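Local coordinates for protein UV damage endonuclease (Sulfolobus acidocaldarius, PDB 3TC3) that probably nicks DNA at ultraviolet-induced lesions during DNA repair, as a manganese-binding TIM-barrel endonuclease, at residues S56-E67 and L100-I111; I79-S88 and M141-L149. All coordinates share one frame; numbering follows the deposited sequence. Where two conformers were deposited one is given.

Overall arrangement
UV damage endonuclease is a TIM barrel of eight parallel strands, and both interactions lie in its first half, their centres about 15 Å apart. Along the chain they interleave: helix 48-71, the loop 79-88 after strand 76-78, helix 101-113, then helix 133-153. Interaction 1 pairs the outer helices 48-71 and 101-113; interaction 2 joins the loop to helix 133-153. They meet directly, since Leu59 packs on Thr83, Leu104 on Leu149, and Asn58 ND2 probably donates to Thr83 O. The helix pair thus continues into the loop that leaves the barrel, whose Ser81 side chain comes within about 13 Å of the bound manganese ion.

Interaction 1 (S56-E67 and L100-I111); sequences SSNLLCLKNILE and LSHILGDIGDFI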
loop_
_atom_site.group_PDB
_atom_site.type_symbol
_atom_site.label_atom_id
_atom_site.label_comp_id
_atom_site.label_asym_id
_atom_site.label_seq_id
_atom_site.Cartn_x
_atom_site.Cartn_y
_atom_site.Cartn_z
ATOM N N SER A 56 -15.793 9.560 10.070
ATOM C CA SER A 56 -16.897 9.709 9.182
ATOM C C SER A 56 -16.558 10.596 7.981
ATOM O O SER A 56 -17.009 10.291 6.880
ATOM C CB SER A 56 -18.147 10.224 9.949
ATOM O OG SER A 56 -18.563 9.202 10.818
ATOM N N SER A 57 -15.870 11.717 8.190
ATOM C CA SER A 57 -15.659 12.583 7.049
ATOM C C SER A 57 -14.652 11.891 6.130
ATOM O O SER A 57 -14.806 11.961 4.900
ATOM C CB SER A 57 -15.162 13.987 7.345
ATOM O OG SER A 57 -14.100 14.065 8.300
ATOM N N ASN A 58 -13.662 11.236 6.699
ATOM C CA ASN A 58 -12.724 10.526 5.820
ATOM C C ASN A 58 -13.423 9.484 4.966
ATOM O O ASN A 58 -13.083 9.302 3.771
ATOM C CB ASN A 58 -11.604 9.836 6.630
ATOM C CG ASN A 58 -10.499 10.788 7.142
ATOM O OD1 ASN A 58 -10.248 11.880 6.576
ATOM N ND2 ASN A 58 -9.711 10.296 8.111
ATOM N N LEU A 59 -14.315 8.729 5.596
ATOM C CA LEU A 59 -14.933 7.627 4.935
ATOM C C LEU A 59 -15.898 8.155 3.848
ATOM O O LEU A 59 -16.061 7.533 2.796
ATOM C CB LEU A 59 -15.609 6.723 5.942
ATOM C CG LEU A 59 -14.624 5.902 6.806
ATOM C CD1 LEU A 59 -15.317 5.378 8.074
ATOM C CD2 LEU A 59 -14.094 4.716 5.980
ATOM N N LEU A 60 -16.679 9.205 4.160
ATOM C CA LEU A 60 -17.507 9.895 3.125
ATOM C C LEU A 60 -16.702 10.233 1.874
ATOM O O LEU A 60 -17.119 9.979 0.712
ATOM C CB LEU A 60 -18.096 11.200 3.685
ATOM C CG LEU A 60 -19.042 11.926 2.674
ATOM C CD1 LEU A 60 -20.343 12.340 3.345
ATOM C CD2 LEU A 60 -18.472 13.108 1.766
ATOM N N CYS A 61 -15.531 10.852 2.100
ATOM C CA CYS A 61 -14.638 11.264 1.030
ATOM C C CYS A 61 -14.084 10.043 0.343
ATOM O O CYS A 61 -14.029 10.016 -0.887
ATOM C CB CYS A 61 -13.558 12.079 1.635
ATOM S SG CYS A 61 -14.146 13.801 2.017
ATOM N N LEU A 62 -13.708 9.010 1.122
ATOM C CA LEU A 62 -13.280 7.733 0.447
ATOM C C LEU A 62 -14.342 7.186 -0.488
ATOM O O LEU A 62 -13.999 6.798 -1.590
ATOM C CB LEU A 62 -12.881 6.681 1.527
ATOM C CG LEU A 62 -12.420 5.310 0.944
ATOM C CD1 LEU A 62 -11.189 5.354 -0.036
ATOM C CD2 LEU A 62 -12.121 4.367 2.116
ATOM N N LYS A 63 -15.641 7.192 -0.079
ATOM C CA LYS A 63 -16.672 6.694 -0.966
ATOM C C LYS A 63 -16.730 7.567 -2.200
ATOM O O LYS A 63 -16.790 7.044 -3.293
ATOM C CB LYS A 63 -18.046 6.734 -0.263
ATOM C CG LYS A 63 -19.174 6.201 -1.114
ATOM C CD LYS A 63 -19.145 4.695 -1.405
ATOM C CE LYS A 63 -20.241 4.256 -2.444
ATOM N NZ LYS A 63 -21.682 4.427 -1.941
ATOM N N ASN A 64 -16.650 8.873 -2.013
ATOM C CA ASN A 64 -16.679 9.787 -3.168
ATOM C C ASN A 64 -15.490 9.564 -4.121
ATOM O O ASN A 64 -15.661 9.558 -5.337
ATOM C CB ASN A 64 -16.741 11.211 -2.704
ATOM C CG ASN A 64 -18.106 11.559 -2.131
ATOM O OD1 ASN A 64 -19.108 10.850 -2.372
ATOM N ND2 ASN A 64 -18.143 12.598 -1.322
ATOM N N ILE A 65 -14.299 9.346 -3.546
ATOM C CA ILE A 65 -13.175 9.021 -4.364
ATOM C C ILE A 65 -13.332 7.746 -5.168
ATOM O O ILE A 65 -12.943 7.702 -6.357
ATOM C CB ILE A 65 -11.883 8.933 -3.411
ATOM C CG1 ILE A 65 -11.478 10.299 -2.889
ATOM C CG2 ILE A 65 -10.704 8.185 -4.142
ATOM C CD1 ILE A 65 -10.308 10.259 -1.876
ATOM N N LEU A 66 -13.866 6.687 -4.536
ATOM C CA LEU A 66 -13.952 5.413 -5.220
ATOM C C LEU A 66 -14.986 5.579 -6.365
ATOM O O LEU A 66 -14.788 5.037 -7.410
ATOM C CB LEU A 66 -14.344 4.254 -4.300
ATOM C CG LEU A 66 -13.227 3.970 -3.279
ATOM C CD1 LEU A 66 -13.881 3.063 -2.174
ATOM C CD2 LEU A 66 -11.985 3.276 -3.954
ATOM N N GLU A 67 -16.040 6.326 -6.133
ATOM C CA GLU A 67 -17.001 6.636 -7.223
ATOM C C GLU A 67 -16.381 7.356 -8.393
ATOM O O GLU A 67 -16.614 6.986 -9.593
ATOM C CB GLU A 67 -18.196 7.397 -6.601
ATOM C CG GLU A 67 -19.049 6.469 -5.779
ATOM C CD GLU A 67 -20.218 7.184 -5.091
ATOM O OE1 GLU A 67 -20.159 8.412 -4.866
ATOM O OE2 GLU A 67 -21.166 6.468 -4.662
ATOM N N LEU A 100 -19.563 2.828 12.931
ATOM C CA LEU A 100 -19.484 3.161 11.511
ATOM C C LEU A 100 -19.729 1.949 10.579
ATOM O O LEU A 100 -19.358 2.022 9.391
ATOM C CB LEU A 100 -18.097 3.762 11.188
ATOM C CG LEU A 100 -17.689 4.910 12.097
ATOM C CD1 LEU A 100 -16.241 5.238 11.869
ATOM C CD2 LEU A 100 -18.598 6.131 12.130
ATOM N N SER A 101 -20.356 0.862 11.080
ATOM C CA SER A 101 -20.512 -0.391 10.326
ATOM C C SER A 101 -21.231 -0.099 9.012
ATOM O O SER A 101 -20.948 -0.718 7.999
ATOM C CB SER A 101 -21.327 -1.470 11.087
ATOM O OG SER A 101 -22.536 -0.870 11.487
ATOM N N HIS A 102 -22.193 0.818 9.049
ATOM C CA HIS A 102 -22.985 1.228 7.882
ATOM C C HIS A 102 -22.159 1.646 6.685
ATOM O O HIS A 102 -22.186 1.045 5.590
ATOM C CB HIS A 102 -23.875 2.395 8.319
ATOM C CG HIS A 102 -23.272 3.217 9.456
ATOM N ND1 HIS A 102 -22.402 4.234 9.242
ATOM C CD2 HIS A 102 -23.455 3.140 10.836
ATOM C CE1 HIS A 102 -22.063 4.780 10.415
ATOM N NE2 HIS A 102 -22.707 4.113 11.390
ATOM N N ILE A 103 -21.428 2.749 6.892
ATOM C CA ILE A 103 -20.606 3.364 5.858
ATOM C C ILE A 103 -19.480 2.391 5.473
ATOM O O ILE A 103 -19.149 2.311 4.299
ATOM C CB ILE A 103 -20.016 4.754 6.293
ATOM C CG1 ILE A 103 -21.143 5.666 6.885
ATOM C CG2 ILE A 103 -19.284 5.459 5.095
ATOM C CD1 ILE A 103 -20.700 6.675 7.996
ATOM N N LEU A 104 -18.898 1.684 6.472
ATOM C CA LEU A 104 -17.832 0.685 6.167
ATOM C C LEU A 104 -18.311 -0.449 5.245
ATOM O O LEU A 104 -17.640 -0.767 4.231
ATOM C CB LEU A 104 -17.179 0.179 7.454
ATOM C CG LEU A 104 -16.438 1.239 8.263
ATOM C CD1 LEU A 104 -16.132 0.814 9.737
ATOM C CD2 LEU A 104 -15.036 1.503 7.460
ATOM N N GLY A 105 -19.460 -1.036 5.561
ATOM C CA GLY A 105 -20.061 -2.040 4.702
ATOM C C GLY A 105 -20.396 -1.498 3.311
ATOM O O GLY A 105 -20.210 -2.195 2.319
ATOM N N ASP A 106 -20.867 -0.254 3.226
ATOM C CA ASP A 106 -21.289 0.377 1.972
ATOM C C ASP A 106 -20.077 0.539 1.029
ATOM O O ASP A 106 -20.171 0.200 -0.171
ATOM C CB ASP A 106 -21.937 1.734 2.246
ATOM C CG ASP A 106 -22.182 2.542 0.984
ATOM O OD1 ASP A 106 -23.094 2.196 0.205
ATOM O OD2 ASP A 106 -21.499 3.564 0.729
ATOM N N ILE A 107 -18.943 0.985 1.621
ATOM C CA ILE A 107 -17.722 1.212 0.857
ATOM C C ILE A 107 -17.230 -0.151 0.377
ATOM O O ILE A 107 -16.877 -0.299 -0.784
ATOM C CB ILE A 107 -16.680 1.929 1.717
ATOM C CG1 ILE A 107 -17.037 3.439 1.832
ATOM C CG2 ILE A 107 -15.249 1.744 1.045
ATOM C CD1 ILE A 107 -16.363 4.130 3.051
ATOM N N GLY A 108 -17.206 -1.144 1.284
ATOM C CA GLY A 108 -16.789 -2.461 0.862
ATOM C C GLY A 108 -17.685 -3.068 -0.242
ATOM O O GLY A 108 -17.162 -3.699 -1.191
ATOM N N ASP A 109 -18.997 -2.878 -0.140
ATOM C CA ASP A 109 -19.878 -3.357 -1.225
ATOM C C ASP A 109 -19.549 -2.738 -2.523
ATOM O O ASP A 109 -19.482 -3.426 -3.556
ATOM C CB ASP A 109 -21.382 -3.090 -0.945
ATOM C CG ASP A 109 -21.896 -3.871 0.224
ATOM O OD1 ASP A 109 -21.288 -4.886 0.641
ATOM O OD2 ASP A 109 -22.951 -3.446 0.753
ATOM N N PHE A 110 -19.225 -1.436 -2.521
ATOM C CA PHE A 110 -18.928 -0.746 -3.747
ATOM C C PHE A 110 -17.635 -1.285 -4.345
ATOM O O PHE A 110 -17.514 -1.477 -5.548
ATOM C CB PHE A 110 -18.772 0.757 -3.479
ATOM C CG PHE A 110 -18.545 1.561 -4.717
ATOM C CD1 PHE A 110 -19.653 2.021 -5.464
ATOM C CD2 PHE A 110 -17.237 1.851 -5.195
ATOM C CE1 PHE A 110 -19.459 2.775 -6.646
ATOM C CE2 PHE A 110 -17.036 2.628 -6.385
ATOM C CZ PHE A 110 -18.173 3.093 -7.095
ATOM N N ILE A 111 -16.663 -1.572 -3.467
ATOM C CA ILE A 111 -15.431 -2.142 -3.964
ATOM C C ILE A 111 -15.571 -3.521 -4.611
ATOM O O ILE A 111 -14.986 -3.782 -5.686
ATOM C CB ILE A 111 -14.399 -2.139 -2.780
ATOM C CG1 ILE A 111 -14.013 -0.696 -2.421
ATOM C CG2 ILE A 111 -13.196 -3.067 -2.965
ATOM C CD1 ILE A 111 -13.230 -0.592 -1.050
#
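Ile107 is a knob in a hole formed by Leu59, Leu62, Lys63 and Leu66, and round it helices 56-67 and 101-111 pack nearly parallel, at 16° with axes 10.2 Å apart. The branches of Ile107 divide the work: CG2 reaches Leu66 CD1 at 3.7 Å, while CD1 lies 3.8 Å from Leu59 CD2 and also touches the Leu59 carbonyl oxygen. A beta-branched residue suits this hole because it fills two directions at once. Leucines supply the forked ends around it: Leu59 CD2 meets Leu104 CD2 at 3.7 Å, and Leu66 CD1 also touches Ile111 CG1. Phe77 of strand 76-78 and Met153 of helix 133-153 pack against this buried side.

The outer side is polar and more exposed. Lys63 leaves its helix with CG anti to the backbone N (chi1 -179°); bends at chi2 and chi4 carry its methylenes alongside Ile107, running the opposite way, and then over toward Phe110 before the ammonium turns to Asp106. There Lys63 NZ donates to Asp106 OD2 at 2.8 Å, on the syn side of the carboxylate, and a longer salt bridge runs from NZ to Glu67 OE2 at 3.4 Å. Lys63 CE lies 3.8 Å from Phe110 CD1, and Glu67 CG also comes against the ring at CZ. With an alanine at Lys63, the Asp106 and Glu67 carboxylates would probably lose their shared cation, and part of the Phe110 ring would lose its cover. Shape therefore sets the fit inside, whereas outside a single ammonium probably eases the repulsion between two carboxylates while its aliphatic stem shields the apolar seam.

Interaction 2 (I79-S88 and M141-L149); sequences ISSNTIPLAS and MELKYHADL
Tyr145 reaches from helix 141-149 into the curve of the loop 79-88, and its side chain meets the loop from root to tip. CB lies 4.2 Å from the CB of both Ala87 and Ser88. Farther out, Ala87 CB covers one ring face, 3.5 Å from the centroid and 20° off the normal, a CH-pi contact for which a small methyl is well suited; CD1 is the ring atom nearest this methyl. CE1 then touches Ile84 CB at 3.7 Å, while CE2, on the other edge, comes close to Ser81 O. At the tip, Tyr145 OH donates to Ser81 O at 2.8 Å, from well above the carbonyl plane. Ile84 N donates to Tyr145 OH at 3.1 Å in a nearly straight bond of 168°. The hydroxyl thus bridges two backbone groups, one within the type I turn, the other just after it.

Beside it, Ser81 OG pairs with His146 NE2 at 2.7 Å in the imidazole plane. The other ring nitrogen, ND1, donates to Glu142 O one helical turn back, which fixes the ring's rotation. Glu142 has CG anti to the backbone N (chi1 -175°), and a bend at chi2 brings its carboxylate toward Ser88, where a water accepts from Ser88 N and donates to Glu142 OE1. Leu149 closes the apolar end against Thr83 and Ile84. Lacking regular secondary structure, this loop is held on the helix largely by side chains: the tyrosine hydroxyl, as both donor and acceptor, satisfies a carbonyl and an N-H at once.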
loop_
_atom_site.group_PDB
_atom_site.type_symbol
_atom_site.label_atom_id
_atom_site.label_comp_id
_atom_site.label_asym_id
_atom_site.label_seq_id
_atom_site.Cartn_x
_atom_site.Cartn_y
_atom_site.Cartn_z
ATOM N N ILE A 79 -5.841 2.767 0.276
ATOM C CA ILE A 79 -6.618 3.498 1.331
ATOM C C ILE A 79 -5.661 4.064 2.380
ATOM O O ILE A 79 -4.710 3.393 2.820
ATOM C CB ILE A 79 -7.602 2.547 1.972
ATOM C CG1 ILE A 79 -8.644 2.145 0.940
ATOM C CG2 ILE A 79 -8.282 3.217 3.207
ATOM C CD1 ILE A 79 -9.705 1.086 1.482
ATOM N N SER A 80 -5.927 5.314 2.732
ATOM C CA SER A 80 -5.077 5.980 3.709
ATOM C C SER A 80 -5.078 5.293 5.093
ATOM O O SER A 80 -6.156 4.877 5.581
ATOM C CB SER A 80 -5.610 7.438 3.918
ATOM O OG SER A 80 -4.875 8.020 5.013
ATOM N N SER A 81 -3.918 5.186 5.695
ATOM C CA SER A 81 -3.797 4.670 7.110
ATOM C C SER A 81 -4.394 5.639 8.088
ATOM O O SER A 81 -4.672 5.259 9.252
ATOM C CB SER A 81 -2.353 4.343 7.459
ATOM O OG SER A 81 -1.877 3.386 6.532
ATOM N N ASN A 82 -4.642 6.885 7.658
ATOM C CA ASN A 82 -5.290 7.844 8.615
ATOM C C ASN A 82 -6.778 7.683 8.651
ATOM O O ASN A 82 -7.473 8.436 9.395
ATOM C CB ASN A 82 -4.940 9.292 8.173
ATOM C CG ASN A 82 -3.557 9.631 8.356
ATOM O OD1 ASN A 82 -2.840 9.024 9.155
ATOM N ND2 ASN A 82 -3.135 10.745 7.685
ATOM N N THR A 83 -7.373 6.735 7.909
ATOM C CA THR A 83 -8.848 6.644 7.751
ATOM C C THR A 83 -9.525 6.731 9.136
ATOM O O THR A 83 -10.433 7.565 9.292
ATOM C CB THR A 83 -9.261 5.346 7.043
ATOM O OG1 THR A 83 -8.806 5.493 5.671
ATOM C CG2 THR A 83 -10.783 5.155 7.024
ATOM N N ILE A 84 -9.094 5.873 10.053
ATOM C CA ILE A 84 -9.590 6.014 11.467
ATOM C C ILE A 84 -8.398 6.593 12.292
ATOM O O ILE A 84 -7.452 5.882 12.602
ATOM C CB ILE A 84 -9.920 4.666 12.058
ATOM C CG1 ILE A 84 -10.841 3.861 11.143
ATOM C CG2 ILE A 84 -10.530 4.892 13.547
ATOM C CD1 ILE A 84 -12.254 4.512 10.875
ATOM N N PRO A 85 -8.388 7.903 12.593
ATOM C CA PRO A 85 -7.221 8.472 13.237
ATOM C C PRO A 85 -6.799 7.890 14.562
ATOM O O PRO A 85 -7.712 7.773 15.391
ATOM C CB PRO A 85 -7.621 9.945 13.392
ATOM C CG PRO A 85 -8.568 10.204 12.350
ATOM C CD PRO A 85 -9.428 8.907 12.329
ATOM N N LEU A 86 -5.496 7.622 14.777
ATOM C CA LEU A 86 -4.988 7.119 16.057
ATOM C C LEU A 86 -5.540 5.755 16.480
ATOM O O LEU A 86 -5.365 5.330 17.628
ATOM C CB LEU A 86 -5.202 8.146 17.222
ATOM C CG LEU A 86 -4.528 9.492 16.967
ATOM C CD1 LEU A 86 -5.146 10.460 18.026
ATOM C CD2 LEU A 86 -2.993 9.268 17.130
ATOM N N ALA A 87 -6.081 4.989 15.511
ATOM C CA ALA A 87 -6.731 3.704 15.841
ATOM C C ALA A 87 -5.890 2.689 16.584
ATOM O O ALA A 87 -6.447 1.883 17.351
ATOM C CB ALA A 87 -7.290 3.039 14.555
ATOM N N SER A 88 -4.575 2.690 16.376
ATOM C CA SER A 88 -3.801 1.642 17.112
ATOM C C SER A 88 -3.095 2.184 18.336
ATOM O O SER A 88 -2.339 1.448 18.989
ATOM C CB SER A 88 -2.764 1.004 16.178
ATOM O OG SER A 88 -1.820 2.018 15.850
ATOM N N MET A 141 0.099 -3.965 16.613
ATOM C CA MET A 141 -1.117 -3.150 16.872
ATOM C C MET A 141 -1.516 -2.345 15.645
ATOM O O MET A 141 -2.744 -2.303 15.309
ATOM C CB MET A 141 -1.020 -2.262 18.141
ATOM C CG MET A 141 -0.946 -3.112 19.364
ATOM S SD MET A 141 -2.362 -4.273 19.703
ATOM C CE MET A 141 -2.135 -5.896 18.681
ATOM N N GLU A 142 -0.521 -1.720 14.981
ATOM C CA GLU A 142 -0.867 -0.938 13.778
ATOM C C GLU A 142 -1.371 -1.873 12.657
ATOM O O GLU A 142 -2.324 -1.557 11.946
ATOM C CB GLU A 142 0.355 -0.112 13.419
ATOM C CG GLU A 142 0.126 0.851 12.253
ATOM C CD GLU A 142 -0.936 1.924 12.414
ATOM O OE1 GLU A 142 -1.586 2.101 13.470
ATOM O OE2 GLU A 142 -1.069 2.669 11.432
ATOM N N LEU A 143 -0.684 -3.009 12.506
ATOM C CA LEU A 143 -1.137 -4.020 11.506
ATOM C C LEU A 143 -2.532 -4.562 11.808
ATOM O O LEU A 143 -3.346 -4.691 10.846
ATOM C CB LEU A 143 -0.101 -5.177 11.426
ATOM C CG LEU A 143 1.195 -4.772 10.755
ATOM C CD1 LEU A 143 2.222 -5.903 11.006
ATOM C CD2 LEU A 143 1.056 -4.382 9.290
ATOM N N LYS A 144 -2.836 -4.771 13.098
ATOM C CA LYS A 144 -4.175 -5.246 13.492
ATOM C C LYS A 144 -5.250 -4.210 13.131
ATOM O O LYS A 144 -6.297 -4.557 12.586
ATOM C CB LYS A 144 -4.167 -5.450 15.007
ATOM C CG LYS A 144 -5.557 -5.767 15.457
ATOM C CD LYS A 144 -5.607 -5.996 16.964
ATOM C CE LYS A 144 -7.027 -6.522 17.360
ATOM N NZ LYS A 144 -8.050 -5.491 17.118
ATOM N N TYR A 145 -4.956 -2.893 13.295
ATOM C CA TYR A 145 -5.933 -1.901 12.838
ATOM C C TYR A 145 -6.174 -1.953 11.322
ATOM O O TYR A 145 -7.324 -1.820 10.877
ATOM C CB TYR A 145 -5.422 -0.463 13.253
ATOM C CG TYR A 145 -5.842 0.673 12.329
ATOM C CD1 TYR A 145 -7.182 0.908 11.996
ATOM C CD2 TYR A 145 -4.836 1.516 11.750
ATOM C CE1 TYR A 145 -7.564 1.922 11.081
ATOM C CE2 TYR A 145 -5.215 2.538 10.918
ATOM C CZ TYR A 145 -6.582 2.728 10.589
ATOM O OH TYR A 145 -6.972 3.683 9.702
ATOM N N HIS A 146 -5.105 -2.160 10.562
ATOM C CA HIS A 146 -5.296 -2.251 9.111
ATOM C C HIS A 146 -6.153 -3.438 8.707
ATOM O O HIS A 146 -7.030 -3.289 7.886
ATOM C CB HIS A 146 -3.916 -2.306 8.409
ATOM C CG HIS A 146 -3.209 -0.940 8.381
ATOM N ND1 HIS A 146 -2.714 -0.307 9.514
ATOM C CD2 HIS A 146 -3.038 -0.048 7.317
ATOM C CE1 HIS A 146 -2.216 0.926 9.132
ATOM N NE2 HIS A 146 -2.398 1.056 7.816
ATOM N N ALA A 147 -5.876 -4.600 9.344
ATOM C CA ALA A 147 -6.689 -5.812 9.063
ATOM C C ALA A 147 -8.103 -5.550 9.544
ATOM O O ALA A 147 -9.073 -5.931 8.842
ATOM C CB ALA A 147 -6.095 -6.957 9.810
ATOM N N ASP A 148 -8.255 -4.953 10.713
ATOM C CA ASP A 148 -9.634 -4.677 11.186
ATOM C C ASP A 148 -10.389 -3.775 10.184
ATOM O O ASP A 148 -11.633 -3.884 10.050
ATOM C CB ASP A 148 -9.596 -3.982 12.564
ATOM C CG ASP A 148 -9.229 -4.935 13.711
ATOM O OD1 ASP A 148 -9.208 -6.156 13.490
ATOM O OD2 ASP A 148 -8.948 -4.403 14.791
ATOM N N LEU A 149 -9.689 -2.743 9.662
ATOM C CA LEU A 149 -10.384 -1.801 8.753
ATOM C C LEU A 149 -10.888 -2.557 7.512
ATOM O O LEU A 149 -12.079 -2.459 7.115
ATOM C CB LEU A 149 -9.478 -0.619 8.385
ATOM C CG LEU A 149 -10.111 0.410 7.460
ATOM C CD1 LEU A 149 -11.287 1.115 8.220
ATOM C CD2 LEU A 149 -9.097 1.384 6.965
HETATM O O HOH W 1 -3.263 4.080 14.028
#